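Local coordinates for phosphate ABC transporter, periplasmic phosphate-binding protein (Borrelia burgdorferi, PDB 4N13) that binds inorganic phosphate with micromolar affinity and serves as the solute-binding component of an ABC transporter that imports it, at residues 91-96 against 182-187; 125-130 against 159-164; 131-136 against 168-173. All blocks are in the same frame, centred on the assembly; numbering follows the deposited sequence.

Contact 1 (91-96 against 182-187); sequences FITSPE and HSIGYI
Phe91 and Tyr186 lie side by side on one face of the antiparallel pair formed by strands 80-93 and 183-188, next to the hydrogen-bonded pair Ile92 and Gly185. The Phe91 side chain starts with CG anti to the carbonyl carbon, beside the backbone N (chi1 -77°). CB and CG pass Gly185 O, and CD1 comes to 3.6 Å of it. CE1 then reaches Tyr186 CB at 3.7 Å, and CZ, at the tip, still touches that methylene, which sits over one ring face toward its rim as a CH-pi contact. The two ring planes are inclined by 56°. On the other face of the sheet, where Gly185 carries no side chain, Ile92 CG2 packs on Ile187 CD1 at 3.9 Å. Ser94 prolongs the pairing past the strand: its N gives to Ser183 O, and its OG accepts from Ser183 N at 3.0 Å. The pair lies in the central sheet of one lobe of the periplasmic binding protein fold, flanked by strands 201-205 and 129-133. Leu107 and Leu111 of helix 104-111 and Ile143 and Leu147 of helix 138-151 cover Phe91, whereas helix 170-179 lies on the Ile92 face.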
loop_
_atom_site.group_PDB
_atom_site.type_symbol
_atom_site.label_atom_id
_atom_site.label_comp_id
_atom_site.label_asym_id
_atom_site.label_seq_id
_atom_site.Cartn_x
_atom_site.Cartn_y
_atom_site.Cartn_z
ATOM N N PHE A 91 5.169 7.027 -8.334
ATOM C CA PHE A 91 4.956 7.278 -9.748
ATOM C C PHE A 91 6.269 7.652 -10.424
ATOM O O PHE A 91 7.007 8.526 -9.946
ATOM C CB PHE A 91 3.893 8.354 -9.924
ATOM C CG PHE A 91 2.512 7.813 -9.690
ATOM C CD1 PHE A 91 1.757 7.366 -10.760
ATOM C CD2 PHE A 91 2.011 7.638 -8.418
ATOM C CE1 PHE A 91 0.493 6.810 -10.573
ATOM C CE2 PHE A 91 0.738 7.067 -8.228
ATOM C CZ PHE A 91 0.001 6.678 -9.315
ATOM N N ILE A 92 6.553 6.973 -11.519
ATOM C CA ILE A 92 7.773 7.180 -12.276
ATOM C C ILE A 92 7.435 7.643 -13.681
ATOM O O ILE A 92 6.387 7.280 -14.246
ATOM C CB ILE A 92 8.659 5.919 -12.338
ATOM C CG1 ILE A 92 7.896 4.701 -12.841
ATOM C CG2 ILE A 92 9.238 5.638 -10.945
ATOM C CD1 ILE A 92 8.794 3.547 -13.206
ATOM N N THR A 93 8.318 8.470 -14.242
ATOM C CA THR A 93 8.125 8.959 -15.592
ATOM C C THR A 93 9.385 8.801 -16.395
ATOM O O THR A 93 10.498 8.670 -15.868
ATOM C CB THR A 93 7.693 10.448 -15.642
ATOM O OG1 THR A 93 8.789 11.290 -15.306
ATOM C CG2 THR A 93 6.528 10.731 -14.722
ATOM N N SER A 94 9.219 8.871 -17.706
ATOM C CA SER A 94 10.388 8.982 -18.561
ATOM C C SER A 94 11.113 10.314 -18.310
ATOM O O SER A 94 10.518 11.267 -17.837
ATOM C CB SER A 94 9.995 8.782 -20.007
ATOM O OG SER A 94 8.940 9.620 -20.347
ATOM N N PRO A 95 12.422 10.352 -18.571
ATOM C CA PRO A 95 13.184 11.492 -18.052
ATOM C C PRO A 95 13.105 12.785 -18.862
ATOM O O PRO A 95 13.668 13.780 -18.442
ATOM C CB PRO A 95 14.627 10.964 -18.019
ATOM C CG PRO A 95 14.660 9.875 -19.038
ATOM C CD PRO A 95 13.290 9.256 -19.031
ATOM N N GLU A 96 12.443 12.746 -20.012
ATOM C CA GLU A 96 12.368 13.921 -20.867
ATOM C C GLU A 96 11.178 14.805 -20.513
ATOM O O GLU A 96 11.136 15.968 -20.916
ATOM C CB GLU A 96 12.370 13.532 -22.353
ATOM C CG GLU A 96 11.008 13.258 -22.976
ATOM C CD GLU A 96 10.408 11.921 -22.565
ATOM O OE1 GLU A 96 10.037 11.134 -23.466
ATOM O OE2 GLU A 96 10.271 11.670 -21.351
ATOM N N HIS A 182 7.450 10.010 -23.061
ATOM C CA HIS A 182 6.439 10.795 -22.363
ATOM C C HIS A 182 5.495 9.948 -21.538
ATOM O O HIS A 182 4.289 10.185 -21.524
ATOM C CB HIS A 182 5.683 11.647 -23.372
ATOM C CG HIS A 182 6.582 12.545 -24.163
ATOM N ND1 HIS A 182 6.766 12.413 -25.521
ATOM C CD2 HIS A 182 7.359 13.585 -23.777
ATOM C CE1 HIS A 182 7.615 13.334 -25.942
ATOM N NE2 HIS A 182 7.989 14.061 -24.903
ATOM N N SER A 183 6.057 8.988 -20.806
ATOM C CA SER A 183 5.289 7.970 -20.128
ATOM C C SER A 183 5.300 8.144 -18.619
ATOM O O SER A 183 6.158 8.811 -18.047
ATOM C CB SER A 183 5.798 6.583 -20.518
ATOM O OG SER A 183 7.103 6.402 -20.078
ATOM N N ILE A 184 4.300 7.535 -17.995
ATOM C CA ILE A 184 4.127 7.538 -16.551
ATOM C C ILE A 184 3.551 6.179 -16.143
ATOM O O ILE A 184 2.626 5.666 -16.785
ATOM C CB ILE A 184 3.225 8.714 -16.058
ATOM C CG1 ILE A 184 3.069 8.671 -14.533
ATOM C CG2 ILE A 184 1.857 8.733 -16.760
ATOM C CD1 ILE A 184 2.405 9.911 -13.974
ATOM N N GLY A 185 4.080 5.625 -15.058
ATOM C CA GLY A 185 3.590 4.391 -14.470
ATOM C C GLY A 185 3.724 4.421 -12.962
ATOM O O GLY A 185 4.245 5.393 -12.403
ATOM N N TYR A 186 3.289 3.352 -12.306
ATOM C CA TYR A 186 3.409 3.253 -10.857
ATOM C C TYR A 186 3.988 1.930 -10.432
ATOM O O TYR A 186 3.735 0.897 -11.042
ATOM C CB TYR A 186 2.080 3.480 -10.142
ATOM C CG TYR A 186 0.907 2.632 -10.596
ATOM C CD1 TYR A 186 0.686 1.369 -10.054
ATOM C CD2 TYR A 186 0.017 3.094 -11.545
ATOM C CE1 TYR A 186 -0.378 0.606 -10.451
ATOM C CE2 TYR A 186 -1.059 2.318 -11.947
ATOM C CZ TYR A 186 -1.249 1.067 -11.390
ATOM O OH TYR A 186 -2.323 0.273 -11.726
ATOM N N ILE A 187 4.806 1.987 -9.388
ATOM C CA ILE A 187 5.516 0.836 -8.843
ATOM C C ILE A 187 5.536 0.888 -7.323
ATOM O O ILE A 187 5.368 1.944 -6.733
ATOM C CB ILE A 187 6.983 0.743 -9.381
ATOM C CG1 ILE A 187 7.777 1.989 -8.988
ATOM C CG2 ILE A 187 6.999 0.500 -10.876
ATOM C CD1 ILE A 187 9.227 2.001 -9.479
#

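Contact 2 (125-130 against 159-164); sequences DAKINF and QFRQDG. With EDO (1,2-ethanediol), chain F.
Arg161 slides past Phe130 in the opposite direction, its guanidinium plane turned 29° from the plane of the phenyl ring. The overlap begins at Arg161 CB, 4.1 Å from Phe130 CD2. CG is anti to the backbone N (chi1 180°), and the chain, extended from there to NE, takes the guanidinium past Phe130 CB to the backbone of Ile128. There NH1 donates to Ile128 O at 2.8 Å, arriving from above the carbonyl plane. The same head group is clasped side-on by Asp163 two residues later: NE meets OD1 at 2.8 Å and NH2 meets OD2, both on the syn side of the carboxylate. This salt bridge lies within the type I turn from Arg161 to Gly164. A water lies over the centre of one guanidinium face, accepting from Phe130 N and donating to Asp163 O, which links the turn to the backbone of strand 129-133.

Farther along the ring, Phe160 CD1 approaches the edge of Phe130, 3.8 Å from CZ, and the two side chains cross at about a right angle. Gly164 CA lies 3.4 Å from Phe130 O in a CA-H...O contact. A 1,2-ethanediol molecule, probably from the crystallisation liquor, donates from O2 to Arg161 O at 2.7 Å.

Lys127 brings a second positive group to the site: its CE is 3.4 Å from Arg161 NH2, and its NZ is hydrogen-bonded to Gln116. With the carboxylate holding NE and NH2 and the Ile128 carbonyl taking NH1, the guanidinium is fixed in rotation. The charge of the buried arginine is probably balanced largely by Asp163 of its own turn, while the side chain joins that turn to the segment leading into the strand.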
loop_
_atom_site.group_PDB
_atom_site.type_symbol
_atom_site.label_atom_id
_atom_site.label_comp_id
_atom_site.label_asym_id
_atom_site.label_seq_id
_atom_site.Cartn_x
_atom_site.Cartn_y
_atom_site.Cartn_z
ATOM N N ASP A 125 4.070 19.981 -24.814
ATOM C CA ASP A 125 3.068 19.478 -25.733
ATOM C C ASP A 125 3.461 18.073 -26.159
ATOM O O ASP A 125 4.243 17.872 -27.105
ATOM C CB ASP A 125 2.978 20.390 -26.951
ATOM C CG ASP A 125 1.877 19.986 -27.910
ATOM O OD1 ASP A 125 1.092 19.069 -27.583
ATOM O OD2 ASP A 125 1.794 20.622 -28.991
ATOM N N ALA A 126 2.917 17.104 -25.436
ATOM C CA ALA A 126 3.226 15.701 -25.660
ATOM C C ALA A 126 2.113 14.859 -25.079
ATOM O O ALA A 126 1.736 15.035 -23.931
ATOM C CB ALA A 126 4.545 15.337 -25.015
ATOM N N LYS A 127 1.578 13.954 -25.886
ATOM C CA LYS A 127 0.560 13.029 -25.430
ATOM C C LYS A 127 1.153 12.183 -24.301
ATOM O O LYS A 127 2.327 11.812 -24.328
ATOM C CB LYS A 127 0.118 12.146 -26.593
ATOM C CG LYS A 127 -0.940 11.119 -26.268
ATOM C CD LYS A 127 -2.331 11.736 -26.308
ATOM C CE LYS A 127 -3.413 10.699 -26.061
ATOM N NZ LYS A 127 -4.756 11.300 -26.109
ATOM N N ILE A 128 0.348 11.910 -23.281
ATOM C CA ILE A 128 0.777 11.079 -22.159
ATOM C C ILE A 128 0.592 9.609 -22.522
ATOM O O ILE A 128 -0.514 9.181 -22.867
ATOM C CB ILE A 128 -0.058 11.380 -20.901
ATOM C CG1 ILE A 128 0.098 12.848 -20.505
ATOM C CG2 ILE A 128 0.339 10.448 -19.759
ATOM C CD1 ILE A 128 -0.698 13.262 -19.281
ATOM N N ASN A 129 1.664 8.836 -22.399
ATOM C CA ASN A 129 1.589 7.392 -22.491
ATOM C C ASN A 129 1.501 6.815 -21.083
ATOM O O ASN A 129 2.491 6.735 -20.354
ATOM C CB ASN A 129 2.802 6.849 -23.237
ATOM C CG ASN A 129 2.699 7.067 -24.704
ATOM O OD1 ASN A 129 1.671 6.756 -25.309
ATOM N ND2 ASN A 129 3.751 7.609 -25.306
ATOM N N PHE A 130 0.291 6.460 -20.693
ATOM C CA PHE A 130 0.021 5.904 -19.378
ATOM C C PHE A 130 0.270 4.407 -19.391
ATOM O O PHE A 130 -0.341 3.674 -20.182
ATOM C CB PHE A 130 -1.431 6.202 -19.004
ATOM C CG PHE A 130 -1.923 5.455 -17.806
ATOM C CD1 PHE A 130 -1.154 5.379 -16.650
ATOM C CD2 PHE A 130 -3.182 4.864 -17.819
ATOM C CE1 PHE A 130 -1.628 4.689 -15.537
ATOM C CE2 PHE A 130 -3.665 4.196 -16.694
ATOM C CZ PHE A 130 -2.889 4.110 -15.559
ATOM N N GLN A 159 -12.705 5.098 -13.124
ATOM C CA GLN A 159 -12.181 3.996 -13.894
ATOM C C GLN A 159 -10.905 4.446 -14.581
ATOM O O GLN A 159 -10.759 5.611 -14.943
ATOM C CB GLN A 159 -13.208 3.544 -14.927
ATOM C CG GLN A 159 -14.503 3.039 -14.313
ATOM C CD GLN A 159 -14.287 1.966 -13.246
ATOM O OE1 GLN A 159 -13.484 1.042 -13.425
ATOM N NE2 GLN A 159 -15.003 2.088 -12.126
ATOM N N PHE A 160 -9.968 3.523 -14.750
ATOM C CA PHE A 160 -8.725 3.843 -15.426
ATOM C C PHE A 160 -8.972 4.149 -16.909
ATOM O O PHE A 160 -9.838 3.549 -17.558
ATOM C CB PHE A 160 -7.751 2.667 -15.334
ATOM C CG PHE A 160 -7.047 2.521 -14.004
ATOM C CD1 PHE A 160 -6.041 3.375 -13.628
ATOM C CD2 PHE A 160 -7.378 1.479 -13.160
ATOM C CE1 PHE A 160 -5.376 3.193 -12.429
ATOM C CE2 PHE A 160 -6.713 1.300 -11.975
ATOM C CZ PHE A 160 -5.701 2.158 -11.616
ATOM N N ARG A 161 -8.184 5.090 -17.429
ATOM C CA ARG A 161 -8.060 5.343 -18.862
ATOM C C ARG A 161 -7.949 3.999 -19.552
ATOM O O ARG A 161 -7.119 3.180 -19.189
ATOM C CB ARG A 161 -6.815 6.208 -19.111
ATOM C CG ARG A 161 -6.561 6.542 -20.542
ATOM C CD ARG A 161 -5.361 7.449 -20.683
ATOM N NE ARG A 161 -4.973 7.501 -22.090
ATOM C CZ ARG A 161 -3.893 8.120 -22.565
ATOM N NH1 ARG A 161 -3.084 8.771 -21.742
ATOM N NH2 ARG A 161 -3.616 8.061 -23.867
ATOM N N GLN A 162 -8.805 3.760 -20.537
ATOM C CA GLN A 162 -8.958 2.416 -21.087
ATOM C C GLN A 162 -7.859 2.020 -22.065
ATOM O O GLN A 162 -7.621 0.831 -22.265
ATOM C CB GLN A 162 -10.346 2.252 -21.715
ATOM C CG GLN A 162 -11.469 2.202 -20.683
ATOM C CD GLN A 162 -11.310 1.050 -19.689
ATOM O OE1 GLN A 162 -11.466 -0.126 -20.043
ATOM N NE2 GLN A 162 -11.008 1.386 -18.438
ATOM N N ASP A 163 -7.171 3.001 -22.652
ATOM C CA ASP A 163 -6.079 2.704 -23.562
ATOM C C ASP A 163 -4.705 2.800 -22.893
ATOM O O ASP A 163 -3.717 3.121 -23.550
ATOM C CB ASP A 163 -6.130 3.601 -24.808
ATOM C CG ASP A 163 -5.948 5.066 -24.489
ATOM O OD1 ASP A 163 -6.424 5.503 -23.425
ATOM O OD2 ASP A 163 -5.330 5.789 -25.307
ATOM N N GLY A 164 -4.623 2.488 -21.608
ATOM C CA GLY A 164 -3.327 2.353 -20.967
ATOM C C GLY A 164 -2.537 1.172 -21.513
ATOM O O GLY A 164 -3.112 0.217 -22.038
HETATM C C1 EDO F . -7.231 -0.492 -18.289
HETATM O O1 EDO F . -7.057 -0.651 -16.874
HETATM C C2 EDO F . -5.946 -0.035 -18.977
HETATM O O2 EDO F . -5.469 1.196 -18.424
HETATM O O HOH W 1 -1.762 5.585 -22.585
#

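Contact 3 (131-136 against 168-173); sequences INRDSS and KSNGEV. With SO4 (sulfate ion), chain C; SO4 (sulfate ion), chain B; EDO (1,2-ethanediol), chain F.
Ile131 and Val173, with CA atoms 6.8 Å apart, mark where strand 129-133 runs beside the start of helix 170-179; at the other end the CA atoms of Asp134 and Lys168 are 5.5 Å apart. In this lobe of the periplasmic binding protein fold, strand 129-133, helix 138-151 and the parallel strand 165-167 form a beta-alpha-beta crossover, and strand 165-167 leads into helix 170-179. Ile131 CG2 packs loosely on Val173 CG1. Arg133, bent at chi2 and chi3 (-64° and -50°), passes CD across Val173 CG2 at 3.6 Å and lays its guanidinium against the backbone of Ser169, whose N is above one face toward the rim. Asp134 OD1 takes NH2 in a salt bridge at 3.1 Å through its syn lone pair, tilted from the guanidinium plane, and NE bonds to Val167 O. Ser169 OG, at the helix N-cap, accepts from Glu172 N and donates to a sulfate other than the one on Arg133, both probably from the crystallisation liquor. Ser139, a probable phosphate ligand, shares the Arg133 sulfate, consistent with an anion at or beside that site. Arg133 NH1 donates to its O1 at 2.8 Å and NH2 to its O4 at 2.9 Å.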
loop_
_atom_site.group_PDB
_atom_site.type_symbol
_atom_site.label_atom_id
_atom_site.label_comp_id
_atom_site.label_asym_id
_atom_site.label_seq_id
_atom_site.Cartn_x
_atom_site.Cartn_y
_atom_site.Cartn_z
ATOM N N ILE A 131 1.149 3.950 -18.497
ATOM C CA ILE A 131 1.482 2.538 -18.335
ATOM C C ILE A 131 0.747 2.070 -17.087
ATOM O O ILE A 131 0.979 2.584 -15.994
ATOM C CB ILE A 131 2.984 2.357 -18.159
ATOM C CG1 ILE A 131 3.718 2.879 -19.412
ATOM C CG2 ILE A 131 3.321 0.905 -17.895
ATOM C CD1 ILE A 131 5.203 3.157 -19.178
ATOM N N ASN A 132 -0.194 1.151 -17.268
ATOM C CA ASN A 132 -1.006 0.637 -16.180
ATOM C C ASN A 132 -0.605 -0.784 -15.834
ATOM O O ASN A 132 0.055 -1.462 -16.610
ATOM C CB ASN A 132 -2.485 0.678 -16.570
ATOM C CG ASN A 132 -3.419 0.758 -15.366
ATOM O OD1 ASN A 132 -2.990 0.847 -14.230
ATOM N ND2 ASN A 132 -4.718 0.718 -15.628
ATOM N N ARG A 133 -0.974 -1.212 -14.641
ATOM C CA ARG A 133 -0.849 -2.602 -14.245
ATOM C C ARG A 133 -2.092 -3.405 -14.619
ATOM O O ARG A 133 -3.157 -2.858 -14.864
ATOM C CB ARG A 133 -0.578 -2.714 -12.733
ATOM C CG ARG A 133 0.805 -2.276 -12.346
ATOM C CD ARG A 133 1.908 -3.168 -12.940
ATOM N NE ARG A 133 1.643 -4.574 -12.687
ATOM C CZ ARG A 133 1.879 -5.205 -11.541
ATOM N NH1 ARG A 133 2.441 -4.587 -10.523
ATOM N NH2 ARG A 133 1.546 -6.470 -11.404
ATOM N N ASP A 134 -1.919 -4.718 -14.655
ATOM C CA ASP A 134 -3.012 -5.644 -14.904
ATOM C C ASP A 134 -4.038 -5.572 -13.768
ATOM O O ASP A 134 -3.688 -5.373 -12.600
ATOM C CB ASP A 134 -2.446 -7.056 -15.050
ATOM C CG ASP A 134 -1.697 -7.511 -13.825
ATOM O OD1 ASP A 134 -0.631 -6.934 -13.504
ATOM O OD2 ASP A 134 -2.189 -8.467 -13.183
ATOM N N SER A 135 -5.307 -5.729 -14.116
ATOM C CA SER A 135 -6.386 -5.456 -13.181
ATOM C C SER A 135 -6.477 -6.471 -12.054
ATOM O O SER A 135 -7.139 -6.219 -11.057
ATOM C CB SER A 135 -7.711 -5.379 -13.929
ATOM O OG SER A 135 -7.976 -6.604 -14.571
ATOM N N SER A 136 -5.809 -7.608 -12.203
ATOM C CA SER A 136 -5.762 -8.608 -11.140
ATOM C C SER A 136 -4.746 -8.283 -10.038
ATOM O O SER A 136 -4.764 -8.901 -8.976
ATOM C CB SER A 136 -5.425 -9.980 -11.731
ATOM O OG SER A 136 -6.432 -10.420 -12.628
ATOM N N LYS A 168 2.571 -6.478 -16.394
ATOM C CA LYS A 168 2.191 -7.460 -15.380
ATOM C C LYS A 168 3.138 -7.580 -14.187
ATOM O O LYS A 168 3.063 -8.530 -13.417
ATOM C CB LYS A 168 2.011 -8.830 -16.036
ATOM C CG LYS A 168 0.810 -8.864 -16.986
ATOM C CD LYS A 168 0.460 -10.250 -17.472
ATOM C CE LYS A 168 0.993 -10.504 -18.863
ATOM N NZ LYS A 168 0.300 -11.651 -19.532
ATOM N N SER A 169 4.016 -6.603 -14.026
ATOM C CA SER A 169 4.929 -6.597 -12.899
ATOM C C SER A 169 5.525 -5.212 -12.672
ATOM O O SER A 169 5.540 -4.369 -13.584
ATOM C CB SER A 169 6.093 -7.567 -13.130
ATOM O OG SER A 169 6.858 -7.140 -14.252
ATOM N N ASN A 170 6.052 -4.992 -11.474
ATOM C CA ASN A 170 6.786 -3.772 -11.174
ATOM C C ASN A 170 7.991 -3.595 -12.081
ATOM O O ASN A 170 8.220 -2.505 -12.596
ATOM C CB ASN A 170 7.240 -3.757 -9.709
ATOM C CG ASN A 170 6.088 -3.505 -8.761
ATOM O OD1 ASN A 170 5.591 -2.386 -8.669
ATOM N ND2 ASN A 170 5.638 -4.543 -8.076
ATOM N N GLY A 171 8.771 -4.656 -12.270
ATOM C CA GLY A 171 9.951 -4.562 -13.110
ATOM C C GLY A 171 9.612 -4.181 -14.539
ATOM O O GLY A 171 10.323 -3.398 -15.187
ATOM N N GLU A 172 8.501 -4.700 -15.042
ATOM C CA GLU A 172 8.078 -4.324 -16.383
ATOM C C GLU A 172 7.559 -2.889 -16.481
ATOM O O GLU A 172 7.698 -2.275 -17.539
ATOM C CB GLU A 172 7.051 -5.301 -16.965
ATOM C CG GLU A 172 6.687 -5.039 -18.420
ATOM C CD GLU A 172 7.864 -4.827 -19.352
ATOM O OE1 GLU A 172 8.974 -5.352 -19.113
ATOM O OE2 GLU A 172 7.648 -4.116 -20.355
ATOM N N VAL A 173 6.965 -2.336 -15.427
ATOM C CA VAL A 173 6.649 -0.904 -15.470
ATOM C C VAL A 173 7.925 -0.096 -15.701
ATOM O O VAL A 173 7.947 0.828 -16.508
ATOM C CB VAL A 173 5.925 -0.394 -14.196
ATOM C CG1 VAL A 173 5.682 1.117 -14.317
ATOM C CG2 VAL A 173 4.623 -1.101 -13.965
HETATM S S SO4 C . 5.286 -8.528 -17.756
HETATM O O1 SO4 C . 4.395 -7.488 -18.327
HETATM O O2 SO4 C . 6.592 -8.443 -18.363
HETATM O O3 SO4 C . 5.472 -8.348 -16.316
HETATM O O4 SO4 C . 4.713 -9.864 -18.050
HETATM S S SO4 B . 1.808 -6.651 -7.486
HETATM O O1 SO4 B . 2.578 -5.472 -7.870
HETATM O O2 SO4 B . 2.591 -7.331 -6.468
HETATM O O3 SO4 B . 0.551 -6.191 -6.931
HETATM O O4 SO4 B . 1.641 -7.451 -8.679
HETATM C C1 EDO F . -7.231 -0.492 -18.289
HETATM O O1 EDO F . -7.057 -0.651 -16.874
HETATM C C2 EDO F . -5.946 -0.035 -18.977
HETATM O O2 EDO F . -5.469 1.196 -18.424
HETATM O O HOH W 2 3.286 -1.804 -10.174
#

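How the contacts relate
All three contacts lie in one lobe and share its sheet. Strand 183-188 of contact 1 runs parallel to strand 129-133, which supplies both contact 2 and contact 3: Ile184 N lies 3.1 Å from Asn129 O, and Ile184 O 2.8 Å from Ile131 N. Tyr186 OH reaches Asn132 OD1 at 2.7 Å, so contact 1 holds the residue next to Arg133. Contacts 2 and 3 meet where Phe160 CG packs 3.4 Å from Asn132 ND2, and one ethanediol bridges them. Contact 3 holds a sulfate through Arg133; the Tyr186 side chain of contact 1 is about 4 Å from that of Ser139, and the Phe160 side chain of contact 2 about 8 Å from that of Ser137, both probable phosphate ligands.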